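Local coordinates for tailspike protein (Acinetobacter phage vB_ApiP_P1, PDB 6E1R), which probably binds the capsular polysaccharide of its Acinetobacter host and cleaves it, acting as the phage's trimeric tailspike hydrolase, at residues F303-V317 / K333-I347. Sequence-based numbering, arbitrary orientation.
Sequences FVGGYIEANTSTPYV and KFQGIHMNRPCSVAI
Phe303 and Phe334 occupy equivalent places on successive coils of a right-handed parallel beta-helix, the fold expected of a phage tailspike. Their ring planes differ by 2° while the centroids lie 5.1 Å apart, so the rings are nearly parallel but slid until they barely overlap. Phe278 before and Phe360 after continue this aromatic row through the helix interior. The parallel register is fixed by the backbone: Phe303 N donates to Lys333 O, Gln335 N to Phe303 O and Gly305 N to Gln335 O. Both chains then turn a corner, at Gly305 and Gly336, each with positive phi, and pairing resumes with His338 N to Gly306 O and Ile308 N to His338 O.

Ile308 can be followed outward into the core. Its CB lies 4.0 Å from CE of selenomethionine Met339. CG2, anti to the backbone N, meets Pro342 CB at 3.8 Å; CG1, anti to the carbonyl carbon (chi1 -55°), meets Ile337 CG2. The extended chain then carries CD1 to Met339 CE at 3.7 Å and to the edge of the Phe334 ring, near its plane, while the same methyl sits over one face of the Phe303 ring, toward its rim.

Tyr307 and His338 point to the other face of the sheet from Ile337, their rings oblique at 49°; Tyr307 OH is hydrogen-bonded to Thr274 OG1, and His338 ND1 to Ser299 OG, of the second subunit, placing this face at the trimer interface. Beyond the strands, Asn311 ND2 donates to Pro342 O, which lies in the plane of that amide, and OD1 accepts from Asn286 N on the preceding coil. Just after the type I turn from Asn311 to Thr314, Pro315 O receives two backbone donors: Ala346 N, tilted from the carbonyl plane, and Val345 N, in that plane on a lone pair at 2.8 Å.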
loop_
_atom_site.group_PDB
_atom_site.type_symbol
_atom_site.label_atom_id
_atom_site.label_comp_id
_atom_site.label_asym_id
_atom_site.label_seq_id
_atom_site.Cartn_x
_atom_site.Cartn_y
_atom_site.Cartn_z
ATOM N N PHE A 303 -3.834 3.192 -6.780
ATOM C CA PHE A 303 -5.018 2.520 -6.252
ATOM C C PHE A 303 -4.551 1.261 -5.538
ATOM O O PHE A 303 -4.162 0.283 -6.186
ATOM C CB PHE A 303 -6.012 2.183 -7.364
ATOM C CG PHE A 303 -6.539 3.384 -8.096
ATOM C CD1 PHE A 303 -5.854 3.910 -9.178
ATOM C CD2 PHE A 303 -7.724 3.985 -7.701
ATOM C CE1 PHE A 303 -6.337 5.010 -9.853
ATOM C CE2 PHE A 303 -8.214 5.088 -8.373
ATOM C CZ PHE A 303 -7.519 5.602 -9.449
ATOM N N VAL A 304 -4.586 1.282 -4.210
ATOM C CA VAL A 304 -4.117 0.162 -3.396
ATOM C C VAL A 304 -5.364 -0.573 -2.914
ATOM O O VAL A 304 -5.968 -0.225 -1.896
ATOM C CB VAL A 304 -3.231 0.627 -2.239
ATOM C CG1 VAL A 304 -2.713 -0.567 -1.455
ATOM C CG2 VAL A 304 -2.071 1.468 -2.761
ATOM N N GLY A 305 -5.760 -1.599 -3.664
ATOM C CA GLY A 305 -6.956 -2.358 -3.353
ATOM C C GLY A 305 -8.234 -1.618 -3.696
ATOM O O GLY A 305 -8.232 -0.388 -3.792
ATOM N N GLY A 306 -9.328 -2.352 -3.919
ATOM C CA GLY A 306 -10.617 -1.734 -4.133
ATOM C C GLY A 306 -11.284 -2.264 -5.383
ATOM O O GLY A 306 -10.887 -3.295 -5.937
ATOM N N TYR A 307 -12.308 -1.540 -5.835
ATOM C CA TYR A 307 -13.110 -1.930 -6.985
ATOM C C TYR A 307 -13.206 -0.779 -7.975
ATOM O O TYR A 307 -13.384 0.378 -7.582
ATOM C CB TYR A 307 -14.530 -2.348 -6.579
ATOM C CG TYR A 307 -14.608 -3.590 -5.727
ATOM C CD1 TYR A 307 -14.307 -3.543 -4.373
ATOM C CD2 TYR A 307 -15.012 -4.804 -6.267
ATOM C CE1 TYR A 307 -14.384 -4.669 -3.589
ATOM C CE2 TYR A 307 -15.094 -5.939 -5.487
ATOM C CZ TYR A 307 -14.779 -5.865 -4.147
ATOM O OH TYR A 307 -14.857 -6.992 -3.363
ATOM N N ILE A 308 -13.083 -1.106 -9.259
ATOM C CA ILE A 308 -13.440 -0.196 -10.342
ATOM C C ILE A 308 -14.227 -1.013 -11.357
ATOM O O ILE A 308 -13.642 -1.672 -12.224
ATOM C CB ILE A 308 -12.205 0.460 -10.988
ATOM C CG1 ILE A 308 -11.353 1.176 -9.937
ATOM C CG2 ILE A 308 -12.631 1.442 -12.069
ATOM C CD1 ILE A 308 -10.117 1.841 -10.498
ATOM N N GLU A 309 -15.552 -1.002 -11.244
ATOM C CA GLU A 309 -16.377 -1.911 -12.026
ATOM C C GLU A 309 -17.706 -1.247 -12.356
ATOM O O GLU A 309 -17.997 -0.136 -11.911
ATOM C CB GLU A 309 -16.595 -3.234 -11.282
ATOM C CG GLU A 309 -17.250 -3.096 -9.920
ATOM C CD GLU A 309 -17.494 -4.439 -9.257
ATOM O OE1 GLU A 309 -16.952 -5.452 -9.748
ATOM O OE2 GLU A 309 -18.226 -4.484 -8.246
ATOM N N ALA A 310 -18.499 -1.940 -13.176
ATOM C CA ALA A 310 -19.882 -1.559 -13.471
ATOM C C ALA A 310 -19.988 -0.150 -14.049
ATOM O O ALA A 310 -20.960 0.564 -13.794
ATOM C CB ALA A 310 -20.767 -1.695 -12.230
ATOM N N ASN A 311 -18.998 0.262 -14.839
ATOM C CA ASN A 311 -19.042 1.562 -15.499
ATOM C C ASN A 311 -19.113 1.365 -17.007
ATOM O O ASN A 311 -18.210 1.780 -17.743
ATOM C CB ASN A 311 -17.826 2.400 -15.107
ATOM C CG ASN A 311 -17.651 2.500 -13.604
ATOM O OD1 ASN A 311 -18.584 2.853 -12.883
ATOM N ND2 ASN A 311 -16.459 2.168 -13.124
ATOM N N THR A 312 -20.198 0.740 -17.471
ATOM C CA THR A 312 -20.279 0.291 -18.856
ATOM C C THR A 312 -20.349 1.450 -19.843
ATOM O O THR A 312 -19.954 1.295 -21.004
ATOM C CB THR A 312 -21.499 -0.612 -19.035
ATOM O OG1 THR A 312 -22.439 -0.352 -17.986
ATOM C CG2 THR A 312 -21.092 -2.073 -18.974
ATOM N N SER A 313 -20.845 2.608 -19.414
ATOM C CA SER A 313 -21.020 3.748 -20.303
ATOM C C SER A 313 -19.908 4.780 -20.194
ATOM O O SER A 313 -19.947 5.786 -20.909
ATOM C CB SER A 313 -22.372 4.416 -20.040
ATOM O OG SER A 313 -23.425 3.477 -20.161
ATOM N N THR A 314 -18.927 4.568 -19.321
ATOM C CA THR A 314 -17.847 5.530 -19.158
ATOM C C THR A 314 -16.672 5.121 -20.034
ATOM O O THR A 314 -16.187 3.989 -19.908
ATOM C CB THR A 314 -17.415 5.616 -17.706
ATOM O OG1 THR A 314 -18.548 5.933 -16.891
ATOM C CG2 THR A 314 -16.367 6.700 -17.531
ATOM N N PRO A 315 -16.189 5.994 -20.924
ATOM C CA PRO A 315 -15.096 5.586 -21.827
ATOM C C PRO A 315 -13.822 5.190 -21.103
ATOM O O PRO A 315 -13.272 4.113 -21.368
ATOM C CB PRO A 315 -14.899 6.826 -22.709
ATOM C CG PRO A 315 -16.221 7.507 -22.692
ATOM C CD PRO A 315 -16.762 7.294 -21.305
ATOM N N TYR A 316 -13.331 6.030 -20.197
ATOM C CA TYR A 316 -12.054 5.788 -19.548
ATOM C C TYR A 316 -12.230 5.732 -18.037
ATOM O O TYR A 316 -13.180 6.285 -17.478
ATOM C CB TYR A 316 -11.038 6.880 -19.910
ATOM C CG TYR A 316 -10.962 7.177 -21.390
ATOM C CD1 TYR A 316 -10.466 6.238 -22.287
ATOM C CD2 TYR A 316 -11.373 8.406 -21.890
ATOM C CE1 TYR A 316 -10.393 6.514 -23.640
ATOM C CE2 TYR A 316 -11.304 8.690 -23.239
ATOM C CZ TYR A 316 -10.814 7.741 -24.110
ATOM O OH TYR A 316 -10.744 8.022 -25.455
ATOM N N VAL A 317 -11.299 5.046 -17.376
ATOM C CA VAL A 317 -11.274 5.047 -15.918
ATOM C C VAL A 317 -10.549 6.282 -15.402
ATOM O O VAL A 317 -11.045 6.992 -14.522
ATOM C CB VAL A 317 -10.633 3.753 -15.386
ATOM C CG1 VAL A 317 -10.425 3.846 -13.883
ATOM C CG2 VAL A 317 -11.501 2.555 -15.731
ATOM N N LYS A 333 -0.645 3.296 -10.759
ATOM C CA LYS A 333 -0.562 1.909 -10.326
ATOM C C LYS A 333 -1.931 1.419 -9.879
ATOM O O LYS A 333 -2.577 2.049 -9.035
ATOM C CB LYS A 333 0.451 1.744 -9.191
ATOM C CG LYS A 333 0.642 0.297 -8.762
ATOM C CD LYS A 333 1.767 0.147 -7.753
ATOM C CE LYS A 333 2.026 -1.321 -7.440
ATOM N NZ LYS A 333 3.108 -1.503 -6.433
ATOM N N PHE A 334 -2.365 0.301 -10.448
ATOM C CA PHE A 334 -3.579 -0.396 -10.030
ATOM C C PHE A 334 -3.120 -1.650 -9.289
ATOM O O PHE A 334 -2.899 -2.701 -9.894
ATOM C CB PHE A 334 -4.460 -0.734 -11.229
ATOM C CG PHE A 334 -4.990 0.471 -11.951
ATOM C CD1 PHE A 334 -6.152 1.094 -11.530
ATOM C CD2 PHE A 334 -4.324 0.982 -13.052
ATOM C CE1 PHE A 334 -6.639 2.203 -12.194
ATOM C CE2 PHE A 334 -4.808 2.092 -13.720
ATOM C CZ PHE A 334 -5.965 2.702 -13.291
ATOM N N GLN A 335 -2.969 -1.530 -7.973
ATOM C CA GLN A 335 -2.424 -2.601 -7.139
ATOM C C GLN A 335 -3.579 -3.410 -6.562
ATOM O O GLN A 335 -4.221 -2.995 -5.594
ATOM C CB GLN A 335 -1.534 -2.028 -6.041
ATOM C CG GLN A 335 -0.929 -3.077 -5.126
ATOM C CD GLN A 335 0.099 -2.499 -4.171
ATOM O OE1 GLN A 335 0.639 -1.418 -4.402
ATOM N NE2 GLN A 335 0.373 -3.220 -3.090
ATOM N N GLY A 336 -3.842 -4.568 -7.164
ATOM C CA GLY A 336 -4.851 -5.483 -6.667
ATOM C C GLY A 336 -6.263 -4.936 -6.720
ATOM O O GLY A 336 -6.973 -4.941 -5.710
ATOM N N ILE A 337 -6.686 -4.474 -7.892
ATOM C CA ILE A 337 -7.998 -3.864 -8.071
ATOM C C ILE A 337 -8.923 -4.873 -8.735
ATOM O O ILE A 337 -8.544 -5.524 -9.717
ATOM C CB ILE A 337 -7.904 -2.576 -8.906
ATOM C CG1 ILE A 337 -6.794 -1.674 -8.365
ATOM C CG2 ILE A 337 -9.233 -1.839 -8.906
ATOM C CD1 ILE A 337 -6.976 -1.290 -6.914
ATOM N N HIS A 338 -10.136 -5.003 -8.203
ATOM C CA HIS A 338 -11.158 -5.841 -8.822
ATOM C C HIS A 338 -11.853 -5.019 -9.901
ATOM O O HIS A 338 -12.542 -4.040 -9.596
ATOM C CB HIS A 338 -12.149 -6.339 -7.774
ATOM C CG HIS A 338 -13.113 -7.359 -8.292
ATOM N ND1 HIS A 338 -12.905 -8.714 -8.153
ATOM C CD2 HIS A 338 -14.285 -7.225 -8.956
ATOM C CE1 HIS A 338 -13.910 -9.372 -8.703
ATOM N NE2 HIS A 338 -14.761 -8.491 -9.200
HETATM N N MSE A 339 -11.670 -5.406 -11.160
HETATM C CA MSE A 339 -12.165 -4.603 -12.275
HETATM C C MSE A 339 -13.062 -5.383 -13.231
HETATM O O MSE A 339 -12.626 -5.801 -14.302
HETATM C CB MSE A 339 -10.989 -4.003 -13.047
HETATM C CG MSE A 339 -10.133 -3.060 -12.219
HETATM SE SE MSE A 339 -8.568 -2.414 -13.180
HETATM C CE MSE A 339 -8.958 -0.505 -13.154
ATOM N N ASN A 340 -14.321 -5.564 -12.839
ATOM C CA ASN A 340 -15.326 -6.220 -13.675
ATOM C C ASN A 340 -15.987 -5.154 -14.543
ATOM O O ASN A 340 -16.910 -4.466 -14.101
ATOM C CB ASN A 340 -16.345 -6.950 -12.809
ATOM C CG ASN A 340 -17.302 -7.795 -13.623
ATOM O OD1 ASN A 340 -17.080 -8.035 -14.809
ATOM N ND2 ASN A 340 -18.376 -8.249 -12.987
ATOM N N ARG A 341 -15.515 -5.020 -15.789
ATOM C CA ARG A 341 -15.991 -3.980 -16.699
ATOM C C ARG A 341 -15.775 -2.587 -16.121
ATOM O O ARG A 341 -16.744 -1.892 -15.789
ATOM C CB ARG A 341 -17.466 -4.175 -17.065
ATOM C CG ARG A 341 -17.798 -5.501 -17.721
ATOM C CD ARG A 341 -19.299 -5.641 -17.905
ATOM N NE ARG A 341 -19.638 -6.206 -19.209
ATOM C CZ ARG A 341 -19.809 -7.498 -19.468
ATOM N NH1 ARG A 341 -19.662 -8.402 -18.509
ATOM N NH2 ARG A 341 -20.121 -7.882 -20.698
ATOM N N PRO A 342 -14.523 -2.138 -15.996
ATOM C CA PRO A 342 -14.277 -0.822 -15.388
ATOM C C PRO A 342 -14.629 0.345 -16.291
ATOM O O PRO A 342 -14.857 1.448 -15.779
ATOM C CB PRO A 342 -12.775 -0.856 -15.086
ATOM C CG PRO A 342 -12.217 -1.766 -16.125
ATOM C CD PRO A 342 -13.271 -2.816 -16.375
ATOM N N CYS A 343 -14.673 0.150 -17.605
ATOM C CA CYS A 343 -14.941 1.230 -18.549
ATOM C C CYS A 343 -15.299 0.609 -19.896
ATOM O O CYS A 343 -15.484 -0.607 -20.007
ATOM C CB CYS A 343 -13.741 2.175 -18.657
ATOM S SG CYS A 343 -12.207 1.333 -19.059
ATOM N N SER A 344 -15.384 1.449 -20.930
ATOM C CA SER A 344 -15.836 1.009 -22.240
ATOM C C SER A 344 -14.808 1.161 -23.354
ATOM O O SER A 344 -14.941 0.480 -24.376
ATOM C CB SER A 344 -17.113 1.761 -22.646
ATOM O OG SER A 344 -16.876 3.151 -22.747
ATOM N N VAL A 345 -13.800 2.018 -23.196
ATOM C CA VAL A 345 -12.805 2.210 -24.248
ATOM C C VAL A 345 -11.427 1.766 -23.770
ATOM O O VAL A 345 -10.811 0.875 -24.365
ATOM C CB VAL A 345 -12.774 3.676 -24.720
ATOM C CG1 VAL A 345 -11.776 3.846 -25.853
ATOM C CG2 VAL A 345 -14.160 4.118 -25.159
ATOM N N ALA A 346 -10.936 2.378 -22.694
ATOM C CA ALA A 346 -9.626 2.039 -22.156
ATOM C C ALA A 346 -9.560 2.493 -20.705
ATOM O O ALA A 346 -10.080 3.556 -20.364
ATOM C CB ALA A 346 -8.499 2.687 -22.969
ATOM N N ILE A 347 -8.920 1.684 -19.858
ATOM C CA ILE A 347 -8.800 2.038 -18.445
ATOM C C ILE A 347 -7.991 3.319 -18.288
ATOM O O ILE A 347 -8.440 4.289 -17.665
ATOM C CB ILE A 347 -8.184 0.876 -17.646
ATOM C CG1 ILE A 347 -9.100 -0.348 -17.695
ATOM C CG2 ILE A 347 -7.924 1.296 -16.209
ATOM C CD1 ILE A 347 -8.517 -1.572 -17.024
HETATM O O HOH W 1 -19.271 4.623 -23.254
#